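Local coordinates for protein tRNA (guanosine(18)-2'-O)-methyltransferase (Aquifex aeolicus, PDB 1ZJR) that catalyses the 2'-O-methylation of guanosine 18 in a subset of tRNA species, with S-adenosyl-L-methionine as the methyl donor, at residues V87-L90 with L91-K94; A102-L105 with S106-V110; A168-Q171 with R172-G176; K175-Y178 with S179-S182. All coordinates share one frame; numbering follows the deposited sequence.

Contact 1: V87-L90 with L91-K94; sequences VQKL and LEFK
Side chains one helical turn apart meet here on helix 86-95, Val87 with Leu91 and Lys89 with both Glu92 and Phe93; the helix lies against the parallel sheet of the SPOUT methyltransferase fold and leads into strand 99-103. The backbone evidence is the i to i+4 ladder: Lys94 N donates to Leu90 O at 2.9 Å, with an N-H...O angle of 158°, and Glu92 N reaches Gln88 O at 3.2 Å. On one flank Val87 and Leu91 run side by side and point the same way, with Val87 CG1 3.6 Å from Leu91 CD1. Val87 CG1 is set anti to the backbone N (chi1 174°), which turns this methyl toward the next turn. Replacing Leu91 by an alanine would probably leave Val87 CG1 without its methyl partner and open a gap beside Ile139, which Leu91 also touches. The sheet side is carried by Leu90 and Phe93: Leu90 packs on Phe29, Val122 and Val124, and the Phe93 ring makes edge-to-face contacts with Tyr55 and Phe98. On the outer flank Lys89, bent at chi2 (63°), passes near that ring, with CE 4.1 Å from Phe93 CE1. Its ammonium end makes a loose salt bridge, Lys89 NZ to Glu92 OE1 at 3.4 Å, and one water donates to Glu92 OE1 at 2.9 Å and takes only a weak bond from Lys89 NZ.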
ATOM      1  N   VAL A  87      15.124   1.933  -4.072  1.00 34.38           N
ATOM      2  CA  VAL A  87      15.836   2.780  -3.124  1.00 37.48           C
ATOM      3  C   VAL A  87      15.720   4.262  -3.461  1.00 38.07           C
ATOM      4  O   VAL A  87      15.549   5.093  -2.571  1.00 38.69           O
ATOM      5  CB  VAL A  87      17.330   2.395  -3.043  1.00 38.98           C
ATOM      6  CG1 VAL A  87      18.083   3.397  -2.167  1.00 39.78           C
ATOM      7  CG2 VAL A  87      17.471   0.994  -2.459  1.00 38.67           C
ATOM      8  N   GLN A  88      15.809   4.592  -4.743  1.00 39.60           N
ATOM      9  CA  GLN A  88      15.710   5.983  -5.171  1.00 42.01           C
ATOM     10  C   GLN A  88      14.329   6.540  -4.835  1.00 40.50           C
ATOM     11  O   GLN A  88      14.206   7.635  -4.286  1.00 40.93           O
ATOM     12  CB  GLN A  88      15.960   6.091  -6.678  1.00 43.95           C
ATOM     13  CG  GLN A  88      15.976   7.520  -7.200  1.00 49.77           C
ATOM     14  CD  GLN A  88      16.235   7.591  -8.692  1.00 52.37           C
ATOM     15  OE1 GLN A  88      15.472   7.053  -9.493  1.00 54.58           O
ATOM     16  NE2 GLN A  88      17.320   8.258  -9.073  1.00 54.45           N
ATOM     17  N   LYS A  89      13.290   5.779  -5.159  1.00 39.13           N
ATOM     18  CA  LYS A  89      11.926   6.209  -4.889  1.00 37.50           C
ATOM     19  C   LYS A  89      11.670   6.323  -3.389  1.00 37.10           C
ATOM     20  O   LYS A  89      11.081   7.299  -2.922  1.00 36.41           O
ATOM     21  CB  LYS A  89      10.925   5.229  -5.505  1.00 39.32           C
ATOM     22  CG  LYS A  89       9.491   5.754  -5.535  1.00 41.57           C
ATOM     23  CD  LYS A  89       9.401   6.990  -6.421  1.00 43.60           C
ATOM     24  CE  LYS A  89       7.992   7.536  -6.496  1.00 46.47           C
ATOM     25  NZ  LYS A  89       7.930   8.747  -7.363  1.00 48.59           N
ATOM     26  N   LEU A  90      12.113   5.320  -2.638  1.00 34.77           N
ATOM     27  CA  LEU A  90      11.916   5.324  -1.198  1.00 35.10           C
ATOM     28  C   LEU A  90      12.672   6.474  -0.538  1.00 35.20           C
ATOM     29  O   LEU A  90      12.220   7.018   0.466  1.00 33.76           O
ATOM     30  CB  LEU A  90      12.350   3.982  -0.605  1.00 33.28           C
ATOM     31  CG  LEU A  90      11.504   2.789  -1.066  1.00 31.24           C
ATOM     32  CD1 LEU A  90      12.114   1.496  -0.549  1.00 32.04           C
ATOM     33  CD2 LEU A  90      10.071   2.950  -0.567  1.00 30.29           C
ATOM     34  N   LEU A  91      13.819   6.841  -1.103  1.00 36.04           N
ATOM     35  CA  LEU A  91      14.608   7.941  -0.553  1.00 37.23           C
ATOM     36  C   LEU A  91      13.854   9.249  -0.736  1.00 36.62           C
ATOM     37  O   LEU A  91      13.951  10.152   0.095  1.00 37.53           O
ATOM     38  CB  LEU A  91      15.969   8.029  -1.247  1.00 39.93           C
ATOM     39  CG  LEU A  91      16.950   6.905  -0.914  1.00 41.91           C
ATOM     40  CD1 LEU A  91      18.194   7.019  -1.779  1.00 43.19           C
ATOM     41  CD2 LEU A  91      17.306   6.979   0.551  1.00 42.43           C
ATOM     42  N   GLU A  92      13.108   9.346  -1.833  1.00 37.26           N
ATOM     43  CA  GLU A  92      12.318  10.537  -2.111  1.00 38.22           C
ATOM     44  C   GLU A  92      11.291  10.734  -1.007  1.00 37.97           C
ATOM     45  O   GLU A  92      11.070  11.859  -0.545  1.00 37.38           O
ATOM     46  CB  GLU A  92      11.612  10.403  -3.461  1.00 40.53           C
ATOM     47  CG  GLU A  92      12.478  10.799  -4.645  1.00 44.36           C
ATOM     48  CD  GLU A  92      11.914  10.329  -5.967  1.00 47.26           C
ATOM     49  OE1 GLU A  92      10.683  10.415  -6.162  1.00 49.35           O
ATOM     50  OE2 GLU A  92      12.709   9.883  -6.820  1.00 50.72           O
ATOM     51  N   PHE A  93      10.662   9.642  -0.582  1.00 35.51           N
ATOM     52  CA  PHE A  93       9.670   9.726   0.482  1.00 34.28           C
ATOM     53  C   PHE A  93      10.347   9.986   1.816  1.00 34.50           C
ATOM     54  O   PHE A  93       9.860  10.773   2.626  1.00 34.09           O
ATOM     55  CB  PHE A  93       8.851   8.431   0.586  1.00 34.21           C
ATOM     56  CG  PHE A  93       7.778   8.301  -0.454  1.00 33.53           C
ATOM     57  CD1 PHE A  93       7.942   7.446  -1.543  1.00 34.00           C
ATOM     58  CD2 PHE A  93       6.594   9.028  -0.343  1.00 34.05           C
ATOM     59  CE1 PHE A  93       6.940   7.315  -2.507  1.00 33.19           C
ATOM     60  CE2 PHE A  93       5.585   8.906  -1.301  1.00 34.71           C
ATOM     61  CZ  PHE A  93       5.758   8.048  -2.384  1.00 35.12           C
ATOM     62  N   LYS A  94      11.470   9.316   2.047  1.00 34.90           N
ATOM     63  CA  LYS A  94      12.190   9.476   3.301  1.00 38.84           C
ATOM     64  C   LYS A  94      12.594  10.936   3.503  1.00 41.00           C
ATOM     65  O   LYS A  94      12.363  11.509   4.567  1.00 41.18           O
ATOM     66  CB  LYS A  94      13.426   8.573   3.315  1.00 38.69           C
ATOM     67  CG  LYS A  94      14.030   8.361   4.693  1.00 41.13           C
ATOM     68  CD  LYS A  94      15.132   7.313   4.646  1.00 42.94           C
ATOM     69  CE  LYS A  94      15.679   7.026   6.032  1.00 44.56           C
ATOM     70  NZ  LYS A  94      16.804   6.058   5.987  1.00 45.17           N
TER
HETATM   71  O   HOH W   1       8.078  11.684  -5.764  1.00 58.06           O

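Contact 2: A102-L105 with S106-V110; sequences ATWL and SKESV
The indole of Trp104 lies alongside a type I beta turn, Ser106 to Ser109, with Glu108 and Ser109 at its pyrrole edge and Ser106 CB approaching obliquely. This is the loop that leaves strand 99-103 of the SPOUT fold just past Thr103, a predicted S-adenosyl-L-methionine contact. The turn is closed by Ser109 N donating to Ser106 O at 3.1 Å. With CG anti to its own N (chi1 -178°), Trp104 directs its ring beside the turn, and CD1 comes to 3.3 Å from Ser106 CB. Glu108 comes to the ring edge: its carboxylate is nearly coplanar with the indole, the planes 24° apart, and Trp104 NE1 makes a weak, bent bond to Glu108 OE1 at 3.2 Å. That oxygen also forms a salt bridge with Lys143 of strand 142-145, its stronger partner, so one carboxylate oxygen joins turn, indole and neighbouring strand. A leucine in place of Trp104 would probably leave Glu108 without its indole N-H and open a gap beside Ser106 CB and over Pro134 and Val137. The shortest link is made by the last residue of the turn. Ser109 OG, near the ring plane and 3.6 Å from Trp104 CD1, donates to Trp104 O at 2.6 Å, tilted 32° from the carbonyl plane.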
ATOM      1  N   ALA A 102       9.940  -1.615   6.647  1.00 28.72           N
ATOM      2  CA  ALA A 102      10.105  -2.775   5.781  1.00 28.15           C
ATOM      3  C   ALA A 102      10.057  -4.123   6.478  1.00 27.59           C
ATOM      4  O   ALA A 102      10.617  -4.303   7.556  1.00 26.75           O
ATOM      5  CB  ALA A 102      11.410  -2.650   5.011  1.00 28.58           C
ATOM      6  N   THR A 103       9.384  -5.080   5.847  1.00 28.12           N
ATOM      7  CA  THR A 103       9.301  -6.429   6.392  1.00 27.10           C
ATOM      8  C   THR A 103      10.659  -7.064   6.122  1.00 27.43           C
ATOM      9  O   THR A 103      11.061  -7.217   4.967  1.00 27.75           O
ATOM     10  CB  THR A 103       8.228  -7.261   5.678  1.00 26.67           C
ATOM     11  OG1 THR A 103       8.501  -7.263   4.269  1.00 27.45           O
ATOM     12  CG2 THR A 103       6.843  -6.677   5.933  1.00 26.04           C
ATOM     13  N   TRP A 104      11.361  -7.423   7.188  1.00 29.16           N
ATOM     14  CA  TRP A 104      12.686  -8.029   7.076  1.00 30.11           C
ATOM     15  C   TRP A 104      12.726  -9.229   8.017  1.00 30.45           C
ATOM     16  O   TRP A 104      12.595  -9.082   9.233  1.00 29.44           O
ATOM     17  CB  TRP A 104      13.750  -6.983   7.451  1.00 30.14           C
ATOM     18  CG  TRP A 104      15.177  -7.453   7.336  1.00 31.91           C
ATOM     19  CD1 TRP A 104      16.040  -7.695   8.363  1.00 33.27           C
ATOM     20  CD2 TRP A 104      15.903  -7.731   6.127  1.00 30.63           C
ATOM     21  NE1 TRP A 104      17.261  -8.106   7.873  1.00 34.11           N
ATOM     22  CE2 TRP A 104      17.204  -8.139   6.505  1.00 32.15           C
ATOM     23  CE3 TRP A 104      15.580  -7.674   4.765  1.00 30.54           C
ATOM     24  CZ2 TRP A 104      18.185  -8.491   5.568  1.00 30.40           C
ATOM     25  CZ3 TRP A 104      16.556  -8.024   3.830  1.00 30.47           C
ATOM     26  CH2 TRP A 104      17.845  -8.428   4.240  1.00 30.57           C
ATOM     27  N   LEU A 105      12.888 -10.417   7.443  1.00 32.62           N
ATOM     28  CA  LEU A 105      12.908 -11.653   8.219  1.00 37.17           C
ATOM     29  C   LEU A 105      14.256 -11.796   8.910  1.00 39.20           C
ATOM     30  O   LEU A 105      15.220 -12.297   8.331  1.00 39.20           O
ATOM     31  CB  LEU A 105      12.637 -12.849   7.296  1.00 37.87           C
ATOM     32  CG  LEU A 105      12.131 -14.153   7.921  1.00 42.26           C
ATOM     33  CD1 LEU A 105      10.837 -13.893   8.695  1.00 40.19           C
ATOM     34  CD2 LEU A 105      11.889 -15.178   6.816  1.00 39.97           C
ATOM     35  N   SER A 106      14.312 -11.343  10.155  1.00 40.41           N
ATOM     36  CA  SER A 106      15.541 -11.388  10.927  1.00 44.72           C
ATOM     37  C   SER A 106      15.227 -11.264  12.412  1.00 45.26           C
ATOM     38  O   SER A 106      14.236 -10.641  12.796  1.00 44.45           O
ATOM     39  CB  SER A 106      16.457 -10.245  10.488  1.00 45.19           C
ATOM     40  OG  SER A 106      17.661 -10.236  11.224  1.00 51.90           O
ATOM     41  N   LYS A 107      16.072 -11.858  13.249  1.00 46.28           N
ATOM     42  CA  LYS A 107      15.865 -11.795  14.689  1.00 46.99           C
ATOM     43  C   LYS A 107      16.103 -10.383  15.212  1.00 45.63           C
ATOM     44  O   LYS A 107      15.727 -10.057  16.337  1.00 46.38           O
ATOM     45  CB  LYS A 107      16.786 -12.791  15.406  1.00 50.34           C
ATOM     46  CG  LYS A 107      16.375 -14.256  15.234  1.00 54.46           C
ATOM     47  CD  LYS A 107      16.379 -14.675  13.767  1.00 57.38           C
ATOM     48  CE  LYS A 107      15.931 -16.121  13.584  1.00 59.28           C
ATOM     49  NZ  LYS A 107      14.516 -16.340  13.998  1.00 61.27           N
ATOM     50  N   GLU A 108      16.709  -9.540  14.380  1.00 44.75           N
ATOM     51  CA  GLU A 108      16.988  -8.156  14.755  1.00 44.72           C
ATOM     52  C   GLU A 108      15.773  -7.253  14.528  1.00 42.59           C
ATOM     53  O   GLU A 108      15.711  -6.139  15.051  1.00 40.92           O
ATOM     54  CB  GLU A 108      18.174  -7.627  13.945  1.00 48.60           C
ATOM     55  CG  GLU A 108      17.921  -7.594  12.444  1.00 55.43           C
ATOM     56  CD  GLU A 108      19.192  -7.432  11.637  1.00 59.27           C
ATOM     57  OE1 GLU A 108      19.104  -7.376  10.391  1.00 60.88           O
ATOM     58  OE2 GLU A 108      20.280  -7.364  12.250  1.00 63.02           O
ATOM     59  N   SER A 109      14.812  -7.737  13.745  1.00 38.71           N
ATOM     60  CA  SER A 109      13.609  -6.963  13.452  1.00 35.76           C
ATOM     61  C   SER A 109      12.683  -6.895  14.659  1.00 35.75           C
ATOM     62  O   SER A 109      12.755  -7.732  15.556  1.00 35.43           O
ATOM     63  CB  SER A 109      12.863  -7.579  12.268  1.00 34.71           C
ATOM     64  OG  SER A 109      13.676  -7.590  11.109  1.00 33.77           O
ATOM     65  N   VAL A 110      11.801  -5.902  14.676  1.00 34.15           N
ATOM     66  CA  VAL A 110      10.877  -5.745  15.785  1.00 34.27           C
ATOM     67  C   VAL A 110       9.467  -6.186  15.417  1.00 33.81           C
ATOM     68  O   VAL A 110       9.119  -6.266  14.237  1.00 31.89           O
ATOM     69  CB  VAL A 110      10.820  -4.277  16.256  1.00 35.48           C
ATOM     70  CG1 VAL A 110      12.220  -3.787  16.590  1.00 35.71           C
ATOM     71  CG2 VAL A 110      10.191  -3.402  15.178  1.00 34.96           C
TER

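Contact 3: A168-Q171 with R172-G176; sequences AQRQ and REEKG
A Schellman motif ends helix 157-174 here, and the last turn before it carries Arg170 against Glu174 and Gln169 against Glu173. Gly176 is its C-prime residue: its positive phi (68°) turns the chain, Gly176 N donates to Glu173 O at 2.9 Å, and Met177 N reaches back to Arg172 O. Upstream the i to i+4 bonds are regular, with Arg172 N to Ala168 O at 3.0 Å and Glu173 N to Gln169 O at 2.8 Å; they weaken at the end, where Lys175 N lies 3.4 Å from Gln171 O. On the outer face Arg170 and Glu174 run side by side, but guanidinium and carboxylate are turned 54° apart. The salt bridge between them is long, Arg170 NH2 to Glu174 OE2 at 3.6 Å, and the approach is oblique to the guanidinium; a water supplements it, accepting from Arg170 NH2 at 2.7 Å and donating only weakly to Glu174 OE2. Arg170 NH1 is also held by Glu167, one turn earlier. Gln169 bends at chi2 (-82°), which brings NE2 to 3.6 Å from Glu173 CB. The face carrying Ala168, Gln171 and Arg172 turns into the fold: Gln171 and Arg172 bond to the backbone of Tyr117, Arg172 also pairs with Asp25, and Ala168 and Arg172 pack on Leu26 of strand 26-31.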
ATOM      1  N   ALA A 168      -2.219  -0.813  11.118  1.00 27.15           N
ATOM      2  CA  ALA A 168      -2.140   0.604  10.772  1.00 26.77           C
ATOM      3  C   ALA A 168      -3.549   1.206  10.809  1.00 27.39           C
ATOM      4  O   ALA A 168      -3.750   2.337  11.271  1.00 28.74           O
ATOM      5  CB  ALA A 168      -1.528   0.778   9.376  1.00 25.58           C
ATOM      6  N   GLN A 169      -4.521   0.445  10.317  1.00 26.32           N
ATOM      7  CA  GLN A 169      -5.915   0.882  10.297  1.00 26.44           C
ATOM      8  C   GLN A 169      -6.416   1.109  11.719  1.00 27.35           C
ATOM      9  O   GLN A 169      -7.058   2.117  12.013  1.00 28.64           O
ATOM     10  CB  GLN A 169      -6.780  -0.175   9.599  1.00 24.64           C
ATOM     11  CG  GLN A 169      -8.288   0.107   9.571  1.00 25.41           C
ATOM     12  CD  GLN A 169      -8.991  -0.298  10.855  1.00 26.31           C
ATOM     13  OE1 GLN A 169      -8.616  -1.278  11.492  1.00 27.00           O
ATOM     14  NE2 GLN A 169     -10.026   0.444  11.230  1.00 28.63           N
ATOM     15  N   ARG A 170      -6.113   0.163  12.596  1.00 27.99           N
ATOM     16  CA  ARG A 170      -6.540   0.243  13.989  1.00 31.42           C
ATOM     17  C   ARG A 170      -5.990   1.500  14.656  1.00 29.73           C
ATOM     18  O   ARG A 170      -6.722   2.239  15.309  1.00 30.55           O
ATOM     19  CB  ARG A 170      -6.071  -1.004  14.745  1.00 33.03           C
ATOM     20  CG  ARG A 170      -6.254  -0.933  16.253  1.00 40.20           C
ATOM     21  CD  ARG A 170      -4.945  -1.286  16.952  1.00 44.63           C
ATOM     22  NE  ARG A 170      -4.789  -0.572  18.217  1.00 49.95           N
ATOM     23  CZ  ARG A 170      -3.635  -0.445  18.865  1.00 52.31           C
ATOM     24  NH1 ARG A 170      -2.530  -0.985  18.368  1.00 52.11           N
ATOM     25  NH2 ARG A 170      -3.585   0.225  20.009  1.00 55.69           N
ATOM     26  N   GLN A 171      -4.697   1.741  14.478  1.00 30.11           N
ATOM     27  CA  GLN A 171      -4.058   2.909  15.073  1.00 31.91           C
ATOM     28  C   GLN A 171      -4.655   4.210  14.547  1.00 31.22           C
ATOM     29  O   GLN A 171      -4.998   5.100  15.325  1.00 30.96           O
ATOM     30  CB  GLN A 171      -2.555   2.874  14.809  1.00 31.31           C
ATOM     31  CG  GLN A 171      -1.809   1.809  15.598  1.00 31.08           C
ATOM     32  CD  GLN A 171      -0.326   1.814  15.296  1.00 29.19           C
ATOM     33  OE1 GLN A 171       0.237   2.845  14.929  1.00 30.96           O
ATOM     34  NE2 GLN A 171       0.317   0.666  15.460  1.00 28.17           N
ATOM     35  N   ARG A 172      -4.794   4.316  13.228  1.00 30.03           N
ATOM     36  CA  ARG A 172      -5.355   5.526  12.630  1.00 31.06           C
ATOM     37  C   ARG A 172      -6.820   5.718  12.997  1.00 32.78           C
ATOM     38  O   ARG A 172      -7.282   6.847  13.206  1.00 32.62           O
ATOM     39  CB  ARG A 172      -5.179   5.492  11.107  1.00 29.83           C
ATOM     40  CG  ARG A 172      -3.712   5.547  10.705  1.00 29.35           C
ATOM     41  CD  ARG A 172      -3.493   5.820   9.217  1.00 28.66           C
ATOM     42  NE  ARG A 172      -2.087   6.131   8.976  1.00 27.22           N
ATOM     43  CZ  ARG A 172      -1.658   7.143   8.227  1.00 25.49           C
ATOM     44  NH1 ARG A 172      -2.526   7.947   7.631  1.00 25.19           N
ATOM     45  NH2 ARG A 172      -0.361   7.365   8.095  1.00 29.12           N
ATOM     46  N   GLU A 173      -7.554   4.617  13.079  1.00 33.46           N
ATOM     47  CA  GLU A 173      -8.959   4.682  13.447  1.00 36.51           C
ATOM     48  C   GLU A 173      -9.084   5.285  14.844  1.00 37.51           C
ATOM     49  O   GLU A 173      -9.935   6.143  15.091  1.00 37.18           O
ATOM     50  CB  GLU A 173      -9.570   3.278  13.433  1.00 38.21           C
ATOM     51  CG  GLU A 173     -10.881   3.165  14.192  1.00 44.79           C
ATOM     52  CD  GLU A 173     -11.966   4.050  13.622  1.00 47.99           C
ATOM     53  OE1 GLU A 173     -12.994   4.237  14.307  1.00 50.71           O
ATOM     54  OE2 GLU A 173     -11.798   4.551  12.491  1.00 50.07           O
ATOM     55  N   GLU A 174      -8.219   4.833  15.747  1.00 39.29           N
ATOM     56  CA  GLU A 174      -8.218   5.291  17.129  1.00 42.50           C
ATOM     57  C   GLU A 174      -7.992   6.796  17.255  1.00 42.70           C
ATOM     58  O   GLU A 174      -8.484   7.423  18.196  1.00 43.01           O
ATOM     59  CB  GLU A 174      -7.159   4.522  17.925  1.00 45.56           C
ATOM     60  CG  GLU A 174      -7.178   4.799  19.419  1.00 52.31           C
ATOM     61  CD  GLU A 174      -6.535   3.686  20.224  1.00 55.46           C
ATOM     62  OE1 GLU A 174      -6.388   3.849  21.455  1.00 59.44           O
ATOM     63  OE2 GLU A 174      -6.184   2.645  19.630  1.00 58.10           O
ATOM     64  N   LYS A 175      -7.258   7.372  16.307  1.00 41.01           N
ATOM     65  CA  LYS A 175      -6.988   8.807  16.314  1.00 39.89           C
ATOM     66  C   LYS A 175      -7.992   9.576  15.460  1.00 38.61           C
ATOM     67  O   LYS A 175      -7.834  10.777  15.231  1.00 39.31           O
ATOM     68  CB  LYS A 175      -5.575   9.094  15.808  1.00 40.98           C
ATOM     69  CG  LYS A 175      -4.472   8.591  16.716  1.00 41.47           C
ATOM     70  CD  LYS A 175      -3.133   9.198  16.324  1.00 41.62           C
ATOM     71  CE  LYS A 175      -2.019   8.690  17.215  1.00 42.04           C
ATOM     72  NZ  LYS A 175      -0.722   9.345  16.887  1.00 45.70           N
ATOM     73  N   GLY A 176      -9.020   8.880  14.989  1.00 36.54           N
ATOM     74  CA  GLY A 176     -10.037   9.516  14.170  1.00 36.60           C
ATOM     75  C   GLY A 176      -9.542   9.966  12.804  1.00 35.99           C
ATOM     76  O   GLY A 176     -10.114  10.867  12.199  1.00 35.01           O
TER
HETATM   77  O   HOH W   2      -5.196   0.730  22.164  1.00 71.80           O

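Contact 4: K175-Y178 with S179-S182; sequences KGMY and SRPS
A type I beta turn from Gly176 to Ser179 follows directly on the end of helix 157-174, closed by Ser179 N donating to Gly176 O at 3.1 Å, a donor that stands 66° out of the carbonyl plane. The same carbonyl oxygen takes a second bond from the side chain of that residue: Ser179 OG donates to Gly176 O at 2.6 Å, this time only 18° from the plane, so two donors from one residue hold one acceptor at quite different elevations. The hydroxyl reaches it because OG sits between the backbone N and the carbonyl carbon (chi1 69°). Arg180 then folds back over the turn, bent at chi2, until its guanidinium lies flat against Met177: Met177 CA is 3.6 Å above the plane, over its centre. The Met177 side chain meets the guanidinium through its CG methylene, 3.5 Å from Arg180 NH2 and over a face, the two side chains lying alongside and pointing the same way. Although Arg180 NH1 is 3.1 Å from Met177 O, the angle is too poor for a hydrogen bond, so the contact is van der Waals packing of the flat guanidinium against Met177 CA and CG. Tyr178 turns back to helix 157-174, and its OH bonds to Val49 O. The whole is a helix-terminating Schellman motif continued by a beta turn, at the start of the connection to helix 185-200.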
ATOM      1  N   LYS A 175      -7.258   7.372  16.307  1.00 41.01           N
ATOM      2  CA  LYS A 175      -6.988   8.807  16.314  1.00 39.89           C
ATOM      3  C   LYS A 175      -7.992   9.576  15.460  1.00 38.61           C
ATOM      4  O   LYS A 175      -7.834  10.777  15.231  1.00 39.31           O
ATOM      5  CB  LYS A 175      -5.575   9.094  15.808  1.00 40.98           C
ATOM      6  CG  LYS A 175      -4.472   8.591  16.716  1.00 41.47           C
ATOM      7  CD  LYS A 175      -3.133   9.198  16.324  1.00 41.62           C
ATOM      8  CE  LYS A 175      -2.019   8.690  17.215  1.00 42.04           C
ATOM      9  NZ  LYS A 175      -0.722   9.345  16.887  1.00 45.70           N
ATOM     10  N   GLY A 176      -9.020   8.880  14.989  1.00 36.54           N
ATOM     11  CA  GLY A 176     -10.037   9.516  14.170  1.00 36.60           C
ATOM     12  C   GLY A 176      -9.542   9.966  12.804  1.00 35.99           C
ATOM     13  O   GLY A 176     -10.114  10.867  12.199  1.00 35.01           O
ATOM     14  N   MET A 177      -8.488   9.333  12.304  1.00 35.42           N
ATOM     15  CA  MET A 177      -7.943   9.716  11.007  1.00 34.46           C
ATOM     16  C   MET A 177      -8.786   9.312   9.803  1.00 33.20           C
ATOM     17  O   MET A 177      -8.481   9.685   8.670  1.00 34.07           O
ATOM     18  CB  MET A 177      -6.511   9.203  10.883  1.00 35.09           C
ATOM     19  CG  MET A 177      -5.562  10.004  11.754  1.00 36.93           C
ATOM     20  SD  MET A 177      -3.903   9.355  11.841  1.00 39.19           S
ATOM     21  CE  MET A 177      -3.242   9.922  10.287  1.00 38.93           C
ATOM     22  N   TYR A 178      -9.846   8.550  10.042  1.00 32.35           N
ATOM     23  CA  TYR A 178     -10.754   8.160   8.971  1.00 33.75           C
ATOM     24  C   TYR A 178     -12.020   9.002   9.082  1.00 35.46           C
ATOM     25  O   TYR A 178     -12.907   8.907   8.236  1.00 37.38           O
ATOM     26  CB  TYR A 178     -11.148   6.686   9.071  1.00 31.40           C
ATOM     27  CG  TYR A 178     -10.056   5.720   8.688  1.00 31.23           C
ATOM     28  CD1 TYR A 178      -9.300   5.070   9.662  1.00 29.55           C
ATOM     29  CD2 TYR A 178      -9.788   5.442   7.348  1.00 29.55           C
ATOM     30  CE1 TYR A 178      -8.309   4.161   9.311  1.00 29.79           C
ATOM     31  CE2 TYR A 178      -8.797   4.532   6.985  1.00 27.53           C
ATOM     32  CZ  TYR A 178      -8.063   3.896   7.970  1.00 29.86           C
ATOM     33  OH  TYR A 178      -7.084   2.995   7.616  1.00 28.72           O
ATOM     34  N   SER A 179     -12.101   9.823  10.126  1.00 36.88           N
ATOM     35  CA  SER A 179     -13.286  10.652  10.339  1.00 39.65           C
ATOM     36  C   SER A 179     -13.217  12.004   9.635  1.00 39.43           C
ATOM     37  O   SER A 179     -14.227  12.699   9.523  1.00 41.29           O
ATOM     38  CB  SER A 179     -13.536  10.857  11.838  1.00 39.74           C
ATOM     39  OG  SER A 179     -12.540  11.677  12.423  1.00 44.25           O
ATOM     40  N   ARG A 180     -12.030  12.384   9.173  1.00 38.33           N
ATOM     41  CA  ARG A 180     -11.866  13.644   8.453  1.00 39.92           C
ATOM     42  C   ARG A 180     -10.973  13.375   7.241  1.00 38.10           C
ATOM     43  O   ARG A 180     -10.017  12.610   7.325  1.00 38.94           O
ATOM     44  CB  ARG A 180     -11.242  14.726   9.350  1.00 39.81           C
ATOM     45  CG  ARG A 180      -9.740  14.628   9.565  1.00 42.58           C
ATOM     46  CD  ARG A 180      -9.347  13.501  10.503  1.00 46.88           C
ATOM     47  NE  ARG A 180      -7.892  13.402  10.643  1.00 47.95           N
ATOM     48  CZ  ARG A 180      -7.073  12.999   9.675  1.00 49.21           C
ATOM     49  NH1 ARG A 180      -7.562  12.650   8.489  1.00 47.30           N
ATOM     50  NH2 ARG A 180      -5.763  12.959   9.888  1.00 48.84           N
ATOM     51  N   PRO A 181     -11.284  13.995   6.093  1.00 37.40           N
ATOM     52  CA  PRO A 181     -10.499  13.807   4.865  1.00 35.73           C
ATOM     53  C   PRO A 181      -9.069  14.328   4.957  1.00 33.69           C
ATOM     54  O   PRO A 181      -8.849  15.461   5.383  1.00 33.68           O
ATOM     55  CB  PRO A 181     -11.303  14.579   3.817  1.00 37.14           C
ATOM     56  CG  PRO A 181     -12.704  14.549   4.358  1.00 39.48           C
ATOM     57  CD  PRO A 181     -12.488  14.798   5.824  1.00 36.62           C
ATOM     58  N   SER A 182      -8.096  13.508   4.561  1.00 30.76           N
ATOM     59  CA  SER A 182      -6.702  13.944   4.571  1.00 29.24           C
ATOM     60  C   SER A 182      -6.438  14.650   3.236  1.00 27.56           C
ATOM     61  O   SER A 182      -5.492  15.423   3.102  1.00 28.41           O
ATOM     62  CB  SER A 182      -5.746  12.755   4.739  1.00 31.36           C
ATOM     63  OG  SER A 182      -5.818  11.859   3.643  1.00 29.05           O
TER

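Along the chain the contacts come in the order 1 to 4, the last two overlapping: two on consecutive elements of the SPOUT sheet region, contact 3 at the end of helix 157-174 and contact 4 in the loop after it. Contact 1 on helix 86-95 leads into strand 99-103, from which contact 2 continues; their centres are 20 Å apart and their nearest atoms about 7 Å, without touching. Contact 3 and contact 4 share Lys175 and Gly176, with centres 8 Å apart, and Tyr178 of contact 4 packs back on Gln169, Arg172 and Glu173. The centres of contacts 2 and 4 are about 30 Å apart. Contact 2 contains Thr103 of the predicted cofactor site, whereas contact 4 lies away from it.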